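Local coordinates for single-stranded-DNA-specific exonuclease RecJ (Thermus thermophilus, PDB 2ZXR), which degrades single-stranded DNA in the 5' to 3' direction with the help of divalent metal ions, preferring magnesium, and has no detectable activity on single-stranded RNA, at residues 16-19 / 20-24; 31-34 / 35-39; 307-310 / 311-315. All coordinates share one frame; numbering follows the deposited sequence.

How the interactions relate
From the N terminus, helix 15-25 carries interaction 1 and the next helix, 29-37, carries interaction 2. Each contact spans roughly one helical turn, so none closes a long loop, and the three follow in series without nesting or crossing. Interactions 1 and 2 touch directly: Met22 CG lies 3.4 Å from Ala32 CB, and Trp18 CZ2 lies 3.4 Å from Leu33 CD1, which packs the two helices together. Interaction 3, in helix 293-321, is remote: its centre is about 49 Å from that of interaction 1 and about 39 Å from that of interaction 2. It joins helices 261-277 and 341-355, whereas the first pair adjoins strand 426-433 and helix 624-639.

Interaction 1. Residues 16-19 / 20-24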
ATOM      1  N   ALA A  16     -23.910  -7.816   9.572  1.00 34.13           N
ATOM      2  CA  ALA A  16     -24.323  -8.922   8.708  1.00 34.99           C
ATOM      3  C   ALA A  16     -23.320  -9.152   7.573  1.00 35.20           C
ATOM      4  O   ALA A  16     -23.098 -10.293   7.184  1.00 36.11           O
ATOM      5  CB  ALA A  16     -25.720  -8.680   8.142  1.00 34.68           C
ATOM      6  N   GLN A  17     -22.710  -8.087   7.040  1.00 35.48           N
ATOM      7  CA  GLN A  17     -21.719  -8.266   5.980  1.00 35.34           C
ATOM      8  C   GLN A  17     -20.389  -8.738   6.587  1.00 34.70           C
ATOM      9  O   GLN A  17     -19.676  -9.541   5.994  1.00 34.81           O
ATOM     10  CB  GLN A  17     -21.482  -6.968   5.202  1.00 36.60           C
ATOM     11  CG  GLN A  17     -22.728  -6.306   4.629  1.00 37.89           C
ATOM     12  CD  GLN A  17     -22.379  -5.089   3.770  1.00 40.22           C
ATOM     13  OE1 GLN A  17     -23.161  -4.136   3.663  1.00 41.75           O
ATOM     14  NE2 GLN A  17     -21.207  -5.124   3.145  1.00 39.39           N
ATOM     15  N   TRP A  18     -20.059  -8.256   7.779  1.00 33.80           N
ATOM     16  CA  TRP A  18     -18.808  -8.657   8.432  1.00 32.64           C
ATOM     17  C   TRP A  18     -18.873 -10.175   8.605  1.00 32.64           C
ATOM     18  O   TRP A  18     -17.919 -10.910   8.317  1.00 30.53           O
ATOM     19  CB  TRP A  18     -18.710  -7.986   9.797  1.00 33.07           C
ATOM     20  CG  TRP A  18     -17.339  -7.823  10.398  1.00 33.95           C
ATOM     21  CD1 TRP A  18     -16.198  -8.543  10.115  1.00 33.64           C
ATOM     22  CD2 TRP A  18     -16.994  -6.933  11.467  1.00 33.80           C
ATOM     23  NE1 TRP A  18     -15.172  -8.150  10.953  1.00 34.24           N
ATOM     24  CE2 TRP A  18     -15.635  -7.166  11.791  1.00 33.28           C
ATOM     25  CE3 TRP A  18     -17.706  -5.962  12.187  1.00 33.71           C
ATOM     26  CZ2 TRP A  18     -14.978  -6.463  12.797  1.00 34.00           C
ATOM     27  CZ3 TRP A  18     -17.048  -5.263  13.192  1.00 35.09           C
ATOM     28  CH2 TRP A  18     -15.698  -5.517  13.487  1.00 34.16           C
ATOM     29  N   ARG A  19     -20.023 -10.628   9.088  1.00 32.81           N
ATOM     30  CA  ARG A  19     -20.269 -12.040   9.309  1.00 33.71           C
ATOM     31  C   ARG A  19     -20.216 -12.853   8.016  1.00 33.70           C
ATOM     32  O   ARG A  19     -19.676 -13.958   8.004  1.00 32.88           O
ATOM     33  CB  ARG A  19     -21.627 -12.223  10.003  1.00 33.25           C
ATOM     34  CG  ARG A  19     -21.536 -12.071  11.518  1.00 33.87           C
ATOM     35  CD  ARG A  19     -22.851 -11.604  12.131  1.00 33.70           C
ATOM     36  NE  ARG A  19     -22.873 -11.802  13.581  1.00 33.13           N
ATOM     37  CZ  ARG A  19     -23.817 -11.317  14.382  1.00 33.57           C
ATOM     38  NH1 ARG A  19     -24.814 -10.601  13.871  1.00 31.63           N
ATOM     39  NH2 ARG A  19     -23.774 -11.564  15.691  1.00 34.40           N
ATOM     40  N   GLU A  20     -20.790 -12.311   6.945  1.00 34.86           N
ATOM     41  CA  GLU A  20     -20.793 -12.987   5.647  1.00 36.42           C
ATOM     42  C   GLU A  20     -19.364 -13.219   5.169  1.00 35.86           C
ATOM     43  O   GLU A  20     -19.036 -14.305   4.677  1.00 36.54           O
ATOM     44  CB  GLU A  20     -21.562 -12.158   4.614  1.00 37.96           C
ATOM     45  CG  GLU A  20     -23.059 -12.117   4.906  1.00 42.04           C
ATOM     46  CD  GLU A  20     -23.836 -11.134   4.039  1.00 44.24           C
ATOM     47  OE1 GLU A  20     -25.090 -11.166   4.111  1.00 45.07           O
ATOM     48  OE2 GLU A  20     -23.206 -10.329   3.300  1.00 45.66           O
ATOM     49  N   VAL A  21     -18.511 -12.215   5.340  1.00 34.67           N
ATOM     50  CA  VAL A  21     -17.120 -12.342   4.919  1.00 34.97           C
ATOM     51  C   VAL A  21     -16.390 -13.378   5.762  1.00 34.99           C
ATOM     52  O   VAL A  21     -15.677 -14.233   5.229  1.00 34.61           O
ATOM     53  CB  VAL A  21     -16.397 -10.978   4.978  1.00 35.47           C
ATOM     54  CG1 VAL A  21     -14.917 -11.150   4.682  1.00 35.29           C
ATOM     55  CG2 VAL A  21     -17.028 -10.023   3.938  1.00 34.58           C
ATOM     56  N   MET A  22     -16.592 -13.327   7.075  1.00 33.82           N
ATOM     57  CA  MET A  22     -15.949 -14.283   7.953  1.00 33.38           C
ATOM     58  C   MET A  22     -16.324 -15.721   7.588  1.00 34.05           C
ATOM     59  O   MET A  22     -15.501 -16.642   7.677  1.00 32.56           O
ATOM     60  CB  MET A  22     -16.357 -14.039   9.399  1.00 33.04           C
ATOM     61  CG  MET A  22     -15.696 -12.850  10.061  1.00 33.00           C
ATOM     62  SD  MET A  22     -16.008 -12.903  11.825  1.00 34.06           S
ATOM     63  CE  MET A  22     -17.590 -12.193  11.867  1.00 32.32           C
ATOM     64  N   ALA A  23     -17.584 -15.913   7.213  1.00 34.00           N
ATOM     65  CA  ALA A  23     -18.077 -17.239   6.865  1.00 35.31           C
ATOM     66  C   ALA A  23     -17.591 -17.699   5.505  1.00 35.72           C
ATOM     67  O   ALA A  23     -17.117 -18.817   5.358  1.00 36.69           O
ATOM     68  CB  ALA A  23     -19.604 -17.259   6.896  1.00 34.50           C
ATOM     69  N   ALA A  24     -17.704 -16.821   4.517  1.00 36.83           N
ATOM     70  CA  ALA A  24     -17.325 -17.145   3.149  1.00 37.01           C
ATOM     71  C   ALA A  24     -15.831 -17.225   2.889  1.00 37.73           C
ATOM     72  O   ALA A  24     -15.419 -17.707   1.836  1.00 39.12           O
ATOM     73  CB  ALA A  24     -17.979 -16.149   2.182  1.00 36.13           C
TER
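Four backbone hydrogen bonds between consecutive i and i+4 positions give residues 16-19 and 20-24 their polar connection and mark one uninterrupted run of alpha helix. Val21 N meets Gln17 O at 3.0 Å, and Met22 N meets Trp18 O, also at 3.0 Å. Ala23 N repeats the pattern on Arg19 O. The bond from Glu20 N to Ala16 O is slightly longer, 3.1 Å, and more bent, with an N-H...O angle of 147°. The extended side chain of Glu20 runs past the carbonyl of Ala16 and brings its OE2 to 3.7 Å from Gln17 CA.

The side-chain contact is centred on Met22. Its CG packs beside the carbonyl of Trp18, at 3.4 Å from Trp18 O. The turn about CG-SD, chi3 -82°, then bends the methyl back over the backbone, where CE comes 3.7 Å from Arg19 CA. The same methyl approaches CD1 of the Trp18 indole at 4.3 Å. SD stands 5.3 Å from the centroid of the five-membered ring of Trp18, a Met-aromatic contact with the sulfur 39° off the ring normal. Arg19 CG lies against Met22 CE, and the extended arginine runs on to a salt bridge from its NE to Glu623.

Trp18 NE1 is bonded to Pro29 O, which ties the buried indole to the start of the next helix. Helix 15-25 thus packs on two others: Trp18, Val21 and Met22 pack on Ala32 of helix 29-37, while Trp18, Arg19 and Met22 rest against Leu626 of helix 624-639.

Interaction 2. Residues 31-34 / 35-39; sequences AALA and YWHRG
The Tyr35 ring has the CA of Ala32 at its edge, near the ring plane, and the methyl CB of Ala31 against its CE2 at 3.8 Å. It belongs to the last turns of helix 29-37, which ends in a Schellman motif. The CG of Tyr35 lies beside the backbone N, chi1 -65°, which carries the ring back along the preceding turn and brings CD2 to 3.0 Å from Ala31 O. A second flat pair stands at the end of the helix: the CE3 atom of Trp36 lies 3.6 Å above one face of the His37 imidazole, displaced toward the rim, while His37 CE1 lies in plane at the edge of the indole. The indole therefore presents its edge to the imidazole face.

In the Schellman turn, Gly39 has a positive phi, 80°, and its N bonds to Trp36 O at 3.2 Å. Upstream, the regular i to i+4 ladder is intact: Tyr35 N meets Ala31 O nearly straight, at 171°, and Trp36 N bonds to Ala32 O.

Outside the turn, the hydroxyl of Tyr35 is bonded to Glu446 O, and Leu33 and Ala34 pack on Leu431, so the helix rests on strand 426-433 of the mixed sheet. Leu33 and His37 run side by side in the same direction, with CD2 of Leu33 3.9 Å from NE2 of His37.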
ATOM      1  N   ALA A  31      -9.077 -10.181  10.110  1.00 27.17           N
ATOM      2  CA  ALA A  31      -8.802 -10.393   8.702  1.00 27.02           C
ATOM      3  C   ALA A  31     -10.044 -10.080   7.860  1.00 27.28           C
ATOM      4  O   ALA A  31      -9.945  -9.474   6.785  1.00 26.17           O
ATOM      5  CB  ALA A  31      -8.346 -11.834   8.481  1.00 27.60           C
ATOM      6  N   ALA A  32     -11.220 -10.478   8.343  1.00 27.43           N
ATOM      7  CA  ALA A  32     -12.450 -10.198   7.596  1.00 28.32           C
ATOM      8  C   ALA A  32     -12.634  -8.692   7.435  1.00 28.35           C
ATOM      9  O   ALA A  32     -13.177  -8.235   6.443  1.00 28.94           O
ATOM     10  CB  ALA A  32     -13.663 -10.804   8.298  1.00 27.66           C
ATOM     11  N   LEU A  33     -12.191  -7.922   8.419  1.00 29.07           N
ATOM     12  CA  LEU A  33     -12.296  -6.471   8.346  1.00 29.71           C
ATOM     13  C   LEU A  33     -11.476  -5.996   7.133  1.00 30.05           C
ATOM     14  O   LEU A  33     -11.940  -5.177   6.322  1.00 29.61           O
ATOM     15  CB  LEU A  33     -11.723  -5.858   9.625  1.00 31.13           C
ATOM     16  CG  LEU A  33     -12.641  -5.063  10.548  1.00 33.50           C
ATOM     17  CD1 LEU A  33     -12.009  -4.949  11.945  1.00 34.43           C
ATOM     18  CD2 LEU A  33     -12.862  -3.691   9.951  1.00 34.90           C
ATOM     19  N   ALA A  34     -10.256  -6.517   7.023  1.00 29.80           N
ATOM     20  CA  ALA A  34      -9.348  -6.175   5.918  1.00 31.21           C
ATOM     21  C   ALA A  34      -9.958  -6.582   4.569  1.00 32.81           C
ATOM     22  O   ALA A  34     -10.038  -5.773   3.628  1.00 32.82           O
ATOM     23  CB  ALA A  34      -7.999  -6.861   6.122  1.00 28.91           C
ATOM     24  N   TYR A  35     -10.405  -7.832   4.471  1.00 33.61           N
ATOM     25  CA  TYR A  35     -11.023  -8.282   3.229  1.00 34.74           C
ATOM     26  C   TYR A  35     -12.232  -7.415   2.872  1.00 35.57           C
ATOM     27  O   TYR A  35     -12.369  -6.990   1.713  1.00 35.03           O
ATOM     28  CB  TYR A  35     -11.443  -9.748   3.331  1.00 33.76           C
ATOM     29  CG  TYR A  35     -10.277 -10.680   3.492  1.00 34.02           C
ATOM     30  CD1 TYR A  35      -9.259 -10.718   2.543  1.00 34.19           C
ATOM     31  CD2 TYR A  35     -10.170 -11.503   4.606  1.00 34.01           C
ATOM     32  CE1 TYR A  35      -8.161 -11.556   2.713  1.00 35.87           C
ATOM     33  CE2 TYR A  35      -9.086 -12.328   4.789  1.00 33.76           C
ATOM     34  CZ  TYR A  35      -8.081 -12.356   3.846  1.00 35.11           C
ATOM     35  OH  TYR A  35      -6.989 -13.164   4.042  1.00 36.12           O
ATOM     36  N   TRP A  36     -13.096  -7.124   3.853  1.00 35.97           N
ATOM     37  CA  TRP A  36     -14.268  -6.298   3.559  1.00 36.91           C
ATOM     38  C   TRP A  36     -13.853  -4.955   2.952  1.00 38.00           C
ATOM     39  O   TRP A  36     -14.439  -4.504   1.960  1.00 39.08           O
ATOM     40  CB  TRP A  36     -15.107  -6.048   4.809  1.00 36.53           C
ATOM     41  CG  TRP A  36     -16.400  -5.318   4.510  1.00 35.48           C
ATOM     42  CD1 TRP A  36     -17.578  -5.872   4.066  1.00 36.01           C
ATOM     43  CD2 TRP A  36     -16.641  -3.912   4.625  1.00 35.30           C
ATOM     44  NE1 TRP A  36     -18.533  -4.893   3.903  1.00 35.24           N
ATOM     45  CE2 TRP A  36     -17.988  -3.682   4.237  1.00 35.56           C
ATOM     46  CE3 TRP A  36     -15.858  -2.822   5.019  1.00 34.76           C
ATOM     47  CZ2 TRP A  36     -18.563  -2.400   4.236  1.00 35.85           C
ATOM     48  CZ3 TRP A  36     -16.431  -1.544   5.016  1.00 35.51           C
ATOM     49  CH2 TRP A  36     -17.773  -1.349   4.625  1.00 35.47           C
ATOM     50  N   HIS A  37     -12.839  -4.328   3.535  1.00 39.05           N
ATOM     51  CA  HIS A  37     -12.343  -3.049   3.044  1.00 40.44           C
ATOM     52  C   HIS A  37     -11.696  -3.110   1.663  1.00 41.37           C
ATOM     53  O   HIS A  37     -11.795  -2.154   0.902  1.00 42.30           O
ATOM     54  CB  HIS A  37     -11.330  -2.454   4.029  1.00 40.13           C
ATOM     55  CG  HIS A  37     -11.963  -1.756   5.196  1.00 41.74           C
ATOM     56  ND1 HIS A  37     -12.870  -0.725   5.044  1.00 42.11           N
ATOM     57  CD2 HIS A  37     -11.832  -1.946   6.530  1.00 41.44           C
ATOM     58  CE1 HIS A  37     -13.273  -0.316   6.234  1.00 41.29           C
ATOM     59  NE2 HIS A  37     -12.657  -1.040   7.153  1.00 41.46           N
ATOM     60  N   ARG A  38     -11.023  -4.216   1.353  1.00 42.09           N
ATOM     61  CA  ARG A  38     -10.331  -4.375   0.083  1.00 42.35           C
ATOM     62  C   ARG A  38     -11.272  -4.935  -0.952  1.00 43.17           C
ATOM     63  O   ARG A  38     -10.857  -5.240  -2.061  1.00 44.32           O
ATOM     64  CB  ARG A  38      -9.143  -5.342   0.215  1.00 41.91           C
ATOM     65  CG  ARG A  38      -8.256  -5.160   1.435  1.00 41.33           C
ATOM     66  CD  ARG A  38      -7.139  -4.182   1.187  1.00 40.94           C
ATOM     67  NE  ARG A  38      -6.458  -3.787   2.419  1.00 39.37           N
ATOM     68  CZ  ARG A  38      -5.269  -4.231   2.812  1.00 38.20           C
ATOM     69  NH1 ARG A  38      -4.602  -5.109   2.072  1.00 36.71           N
ATOM     70  NH2 ARG A  38      -4.733  -3.765   3.934  1.00 35.83           N
ATOM     71  N   GLY A  39     -12.534  -5.097  -0.580  1.00 44.20           N
ATOM     72  CA  GLY A  39     -13.517  -5.627  -1.509  1.00 44.75           C
ATOM     73  C   GLY A  39     -13.525  -7.132  -1.702  1.00 45.71           C
ATOM     74  O   GLY A  39     -14.157  -7.616  -2.641  1.00 45.51           O
TER

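Interaction 3. Residues 307-310 / 311-315; sequences NARR and QTLEE
Asn307 offers Gln311 its carbonyl: Gln311 N bonds to Asn307 O at 2.9 Å. The two side-chain amides cross with their planes 52° apart.

Ala308 O receives two donors from Thr312. Thr312 N lies 3.0 Å from Ala308 O, and Thr312 OG1 donates to Ala308 O at 2.7 Å, the two coming from opposite faces of the carbonyl plane. With chi1 of Thr312 at -56°, OG1 sits beside its own backbone N, where it can reach back one turn.

Arg309 bends at chi2, and CD2 of Leu313 rests over the centre of its guanidinium, 3.7 Å above the plane. All this belongs to helix 293-321, a long helix that here packs on helix 261-277 and on helix 341-355, the latter within the DHHA1 family region.

Arg310 forms an i to i+4 salt bridge, NH1 to Glu314 OE1 at 2.8 Å, approaching the syn side of the carboxylate. Its NH2 is bonded to Asn307 OD1 at 2.6 Å, and both acceptors lie at the guanidinium edge, which should fix the group's rotation. Gln311 CG sits over one face. The other carboxylate oxygen, Glu314 OE2, pairs with Arg350.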
ATOM      1  N   ASN A 307      23.478  -1.448 -10.729  1.00 21.50           N
ATOM      2  CA  ASN A 307      22.645  -1.065  -9.590  1.00 23.32           C
ATOM      3  C   ASN A 307      23.494  -0.457  -8.457  1.00 23.14           C
ATOM      4  O   ASN A 307      23.053   0.468  -7.779  1.00 22.82           O
ATOM      5  CB  ASN A 307      21.882  -2.282  -9.069  1.00 24.24           C
ATOM      6  CG  ASN A 307      20.830  -1.908  -8.043  1.00 25.30           C
ATOM      7  OD1 ASN A 307      19.880  -1.176  -8.342  1.00 26.27           O
ATOM      8  ND2 ASN A 307      20.993  -2.411  -6.830  1.00 26.23           N
ATOM      9  N   ALA A 308      24.708  -0.973  -8.271  1.00 21.88           N
ATOM     10  CA  ALA A 308      25.612  -0.447  -7.243  1.00 23.35           C
ATOM     11  C   ALA A 308      26.051   0.963  -7.642  1.00 23.80           C
ATOM     12  O   ALA A 308      26.242   1.837  -6.789  1.00 23.61           O
ATOM     13  CB  ALA A 308      26.851  -1.360  -7.082  1.00 23.39           C
ATOM     14  N   ARG A 309      26.208   1.182  -8.944  1.00 24.17           N
ATOM     15  CA  ARG A 309      26.594   2.497  -9.448  1.00 24.47           C
ATOM     16  C   ARG A 309      25.420   3.464  -9.225  1.00 24.14           C
ATOM     17  O   ARG A 309      25.594   4.550  -8.691  1.00 23.68           O
ATOM     18  CB  ARG A 309      26.958   2.397 -10.932  1.00 26.51           C
ATOM     19  CG  ARG A 309      27.306   3.720 -11.636  1.00 29.93           C
ATOM     20  CD  ARG A 309      28.463   4.475 -10.952  1.00 33.84           C
ATOM     21  NE  ARG A 309      28.873   5.643 -11.737  1.00 36.62           N
ATOM     22  CZ  ARG A 309      29.653   6.625 -11.287  1.00 38.53           C
ATOM     23  NH1 ARG A 309      30.121   6.595 -10.043  1.00 40.42           N
ATOM     24  NH2 ARG A 309      29.963   7.646 -12.079  1.00 39.09           N
ATOM     25  N   ARG A 310      24.220   3.052  -9.615  1.00 23.07           N
ATOM     26  CA  ARG A 310      23.031   3.872  -9.430  1.00 22.93           C
ATOM     27  C   ARG A 310      22.916   4.241  -7.943  1.00 23.58           C
ATOM     28  O   ARG A 310      22.656   5.398  -7.597  1.00 22.09           O
ATOM     29  CB  ARG A 310      21.783   3.099  -9.895  1.00 23.33           C
ATOM     30  CG  ARG A 310      20.440   3.869  -9.833  1.00 24.98           C
ATOM     31  CD  ARG A 310      19.742   3.684  -8.468  1.00 28.58           C
ATOM     32  NE  ARG A 310      19.460   2.274  -8.145  1.00 28.45           N
ATOM     33  CZ  ARG A 310      18.857   1.865  -7.027  1.00 28.63           C
ATOM     34  NH1 ARG A 310      18.461   2.749  -6.120  1.00 30.30           N
ATOM     35  NH2 ARG A 310      18.667   0.573  -6.792  1.00 26.25           N
ATOM     36  N   GLN A 311      23.137   3.255  -7.069  1.00 23.26           N
ATOM     37  CA  GLN A 311      23.033   3.483  -5.635  1.00 23.45           C
ATOM     38  C   GLN A 311      24.036   4.500  -5.145  1.00 23.29           C
ATOM     39  O   GLN A 311      23.694   5.359  -4.346  1.00 22.24           O
ATOM     40  CB  GLN A 311      23.224   2.174  -4.870  1.00 24.45           C
ATOM     41  CG  GLN A 311      21.968   1.325  -4.858  1.00 27.61           C
ATOM     42  CD  GLN A 311      22.233  -0.122  -4.467  1.00 29.14           C
ATOM     43  OE1 GLN A 311      21.336  -0.818  -3.992  1.00 30.76           O
ATOM     44  NE2 GLN A 311      23.464  -0.581  -4.678  1.00 29.71           N
ATOM     45  N   THR A 312      25.267   4.393  -5.636  1.00 23.38           N
ATOM     46  CA  THR A 312      26.336   5.290  -5.255  1.00 24.23           C
ATOM     47  C   THR A 312      26.030   6.715  -5.667  1.00 24.80           C
ATOM     48  O   THR A 312      26.112   7.621  -4.849  1.00 26.28           O
ATOM     49  CB  THR A 312      27.670   4.855  -5.881  1.00 25.24           C
ATOM     50  OG1 THR A 312      27.935   3.495  -5.505  1.00 23.44           O
ATOM     51  CG2 THR A 312      28.817   5.757  -5.384  1.00 23.31           C
ATOM     52  N   LEU A 313      25.675   6.919  -6.929  1.00 25.05           N
ATOM     53  CA  LEU A 313      25.331   8.258  -7.420  1.00 25.00           C
ATOM     54  C   LEU A 313      24.135   8.835  -6.653  1.00 24.77           C
ATOM     55  O   LEU A 313      24.152  10.003  -6.240  1.00 25.09           O
ATOM     56  CB  LEU A 313      24.987   8.215  -8.908  1.00 24.42           C
ATOM     57  CG  LEU A 313      26.135   7.877  -9.856  1.00 25.94           C
ATOM     58  CD1 LEU A 313      25.589   7.539 -11.263  1.00 26.88           C
ATOM     59  CD2 LEU A 313      27.096   9.087  -9.927  1.00 25.01           C
ATOM     60  N   GLU A 314      23.103   8.011  -6.470  1.00 23.89           N
ATOM     61  CA  GLU A 314      21.899   8.436  -5.777  1.00 24.07           C
ATOM     62  C   GLU A 314      22.215   8.895  -4.355  1.00 24.95           C
ATOM     63  O   GLU A 314      21.736   9.934  -3.901  1.00 23.79           O
ATOM     64  CB  GLU A 314      20.917   7.287  -5.722  1.00 25.00           C
ATOM     65  CG  GLU A 314      19.688   7.555  -4.906  1.00 25.28           C
ATOM     66  CD  GLU A 314      18.824   6.316  -4.739  1.00 27.95           C
ATOM     67  OE1 GLU A 314      18.662   5.555  -5.734  1.00 27.66           O
ATOM     68  OE2 GLU A 314      18.299   6.114  -3.612  1.00 28.07           O
ATOM     69  N   GLU A 315      23.020   8.107  -3.656  1.00 25.04           N
ATOM     70  CA  GLU A 315      23.382   8.450  -2.302  1.00 26.62           C
ATOM     71  C   GLU A 315      24.206   9.752  -2.284  1.00 26.16           C
ATOM     72  O   GLU A 315      23.965  10.603  -1.445  1.00 25.48           O
ATOM     73  CB  GLU A 315      24.141   7.303  -1.637  1.00 29.15           C
ATOM     74  CG  GLU A 315      23.914   7.288  -0.132  1.00 35.19           C
ATOM     75  CD  GLU A 315      22.439   6.993   0.250  1.00 36.92           C
ATOM     76  OE1 GLU A 315      22.018   7.456   1.326  1.00 39.51           O
ATOM     77  OE2 GLU A 315      21.708   6.297  -0.504  1.00 38.30           O
TER